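Local coordinates for sialidase B (Streptococcus pneumoniae serotype 4, PDB 4XJW), which cleaves terminal alpha-linked sialic acid from oligosaccharides, glycoproteins and glycolipids, acting as an intramolecular trans-sialidase of glycoside hydrolase family 33, at residues Asp342-Thr346 with Phe413-Pro417. The protein carries 1 engineered substitution. Numbering follows the deposited sequence.
Sequences DFRYT and FKVTP
Phe343 spans the gap to the second segment, pushing the far end of its ring against the backbone of Lys414 to Thr416 and the ring of Pro417. With CG placed anti to its own carbonyl carbon (chi1 -76°), the ring reaches across, and Phe343 CE2 lies 3.4 Å from Lys414 O and 3.5 Å from Thr416 N. Thr416 OG1 sits over one face, toward the rim, 3.7 Å from Phe343 CE2, a place its small side chain fits, while the peptide carbonyl of Val415 meets the ring edge. Beyond the ring tip, Pro417 offers an apolar CD, 4.1 Å from Phe343 CZ. A long, flat phenylalanine suits this place because the CA atoms of Phe343 and Thr416 are 8.1 Å apart, and it can lie against peptide groups without needing a hydrogen bond.

Tyr345 turns its aromatic ring toward Phe413, which drives an edge into it. Phe413 CE1 stands over the centre of the tyrosine face, 3.9 Å from Tyr345 CD1, in a T-shaped stack with planes at 80°. Two aromatics suit this place, one offering C-H groups and the other a pi face, and Tyr364 adds a second edge-to-face partner for Phe413.

Strands 345-347 and 413-414 do not pair directly, since strand 330-337 runs between them, antiparallel to both. Tyr345 and Phe413 meet over this middle strand, both touching Lys337 and Val353 of strand 352-355, while Phe343 packs on Lys336. Their antiparallel sheet falls in sequence between strands 301-308 and 420-426, consistent with a domain inserted in the sialidase beta-propeller.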
loop_
_atom_site.group_PDB
_atom_site.type_symbol
_atom_site.label_atom_id
_atom_site.label_comp_id
_atom_site.label_asym_id
_atom_site.label_seq_id
_atom_site.Cartn_x
_atom_site.Cartn_y
_atom_site.Cartn_z
ATOM N N ASP A 342 -35.580 -13.028 -1.506
ATOM C CA ASP A 342 -35.390 -12.488 -2.846
ATOM C C ASP A 342 -35.285 -10.963 -2.810
ATOM O O ASP A 342 -35.548 -10.331 -1.782
ATOM C CB ASP A 342 -36.537 -12.927 -3.759
ATOM C CG ASP A 342 -37.894 -12.813 -3.087
ATOM O OD1 ASP A 342 -37.934 -12.712 -1.840
ATOM O OD2 ASP A 342 -38.921 -12.830 -3.801
ATOM N N PHE A 343 -34.886 -10.377 -3.936
ATOM C CA PHE A 343 -34.804 -8.927 -4.054
ATOM C C PHE A 343 -36.090 -8.382 -4.658
ATOM O O PHE A 343 -36.274 -8.396 -5.876
ATOM C CB PHE A 343 -33.592 -8.538 -4.905
ATOM C CG PHE A 343 -32.288 -8.670 -4.185
ATOM C CD1 PHE A 343 -31.742 -9.926 -3.928
ATOM C CD2 PHE A 343 -31.614 -7.540 -3.734
ATOM C CE1 PHE A 343 -30.544 -10.050 -3.252
ATOM C CE2 PHE A 343 -30.417 -7.660 -3.053
ATOM C CZ PHE A 343 -29.877 -8.913 -2.812
ATOM N N ARG A 344 -36.979 -7.907 -3.796
ATOM C CA ARG A 344 -38.317 -7.507 -4.219
ATOM C C ARG A 344 -38.473 -5.993 -4.375
ATOM O O ARG A 344 -39.582 -5.492 -4.597
ATOM C CB ARG A 344 -39.362 -8.079 -3.248
ATOM C CG ARG A 344 -39.350 -9.610 -3.191
ATOM C CD ARG A 344 -40.215 -10.190 -2.071
ATOM N NE ARG A 344 -41.648 -10.060 -2.335
ATOM C CZ ARG A 344 -42.393 -10.985 -2.936
ATOM N NH1 ARG A 344 -41.846 -12.122 -3.352
ATOM N NH2 ARG A 344 -43.690 -10.772 -3.130
ATOM N N TYR A 345 -37.353 -5.271 -4.297
ATOM C CA TYR A 345 -37.374 -3.811 -4.333
ATOM C C TYR A 345 -36.332 -3.213 -5.284
ATOM O O TYR A 345 -35.313 -3.842 -5.593
ATOM C CB TYR A 345 -37.176 -3.237 -2.926
ATOM C CG TYR A 345 -38.216 -3.700 -1.928
ATOM C CD1 TYR A 345 -38.057 -4.894 -1.235
ATOM C CD2 TYR A 345 -39.357 -2.943 -1.687
ATOM C CE1 TYR A 345 -39.011 -5.328 -0.331
ATOM C CE2 TYR A 345 -40.311 -3.361 -0.782
ATOM C CZ TYR A 345 -40.133 -4.555 -0.108
ATOM O OH TYR A 345 -41.088 -4.969 0.796
ATOM N N THR A 346 -36.612 -2.000 -5.753
ATOM C CA THR A 346 -35.653 -1.213 -6.522
ATOM C C THR A 346 -35.634 0.210 -5.995
ATOM O O THR A 346 -36.607 0.679 -5.394
ATOM C CB THR A 346 -35.989 -1.162 -8.027
ATOM O OG1 THR A 346 -37.356 -0.759 -8.208
ATOM C CG2 THR A 346 -35.762 -2.508 -8.679
ATOM N N PHE A 413 -32.688 -2.710 4.367
ATOM C CA PHE A 413 -32.630 -2.956 2.934
ATOM C C PHE A 413 -31.175 -3.123 2.511
ATOM O O PHE A 413 -30.332 -2.291 2.849
ATOM C CB PHE A 413 -33.258 -1.788 2.168
ATOM C CG PHE A 413 -34.745 -1.720 2.285
ATOM C CD1 PHE A 413 -35.549 -2.522 1.493
ATOM C CD2 PHE A 413 -35.341 -0.843 3.180
ATOM C CE1 PHE A 413 -36.930 -2.463 1.597
ATOM C CE2 PHE A 413 -36.722 -0.771 3.287
ATOM C CZ PHE A 413 -37.514 -1.581 2.491
ATOM N N LYS A 414 -30.882 -4.196 1.783
ATOM C CA LYS A 414 -29.505 -4.521 1.413
ATOM C C LYS A 414 -29.324 -4.673 -0.094
ATOM O O LYS A 414 -30.202 -5.195 -0.786
ATOM C CB LYS A 414 -29.052 -5.789 2.152
ATOM C CG LYS A 414 -28.837 -5.526 3.637
ATOM C CD LYS A 414 -28.622 -6.804 4.432
ATOM C CE LYS A 414 -27.186 -7.260 4.406
ATOM N NZ LYS A 414 -26.949 -8.327 5.436
ATOM N N VAL A 415 -28.186 -4.204 -0.602
ATOM C CA VAL A 415 -27.866 -4.360 -2.015
ATOM C C VAL A 415 -27.382 -5.774 -2.304
ATOM O O VAL A 415 -27.040 -6.533 -1.394
ATOM C CB VAL A 415 -26.796 -3.348 -2.475
ATOM C CG1 VAL A 415 -27.293 -1.929 -2.272
ATOM C CG2 VAL A 415 -25.499 -3.556 -1.719
ATOM N N THR A 416 -27.357 -6.122 -3.584
ATOM C CA THR A 416 -26.825 -7.402 -4.026
ATOM C C THR A 416 -25.376 -7.559 -3.563
ATOM O O THR A 416 -24.590 -6.616 -3.673
ATOM C CB THR A 416 -26.882 -7.488 -5.565
ATOM O OG1 THR A 416 -28.243 -7.358 -6.006
ATOM C CG2 THR A 416 -26.301 -8.783 -6.067
ATOM N N PRO A 417 -25.027 -8.726 -2.997
ATOM C CA PRO A 417 -23.660 -8.983 -2.520
ATOM C C PRO A 417 -22.713 -9.203 -3.682
ATOM O O PRO A 417 -22.299 -10.320 -3.952
ATOM C CB PRO A 417 -23.805 -10.274 -1.703
ATOM C CG PRO A 417 -24.983 -10.965 -2.339
ATOM C CD PRO A 417 -25.932 -9.848 -2.680
#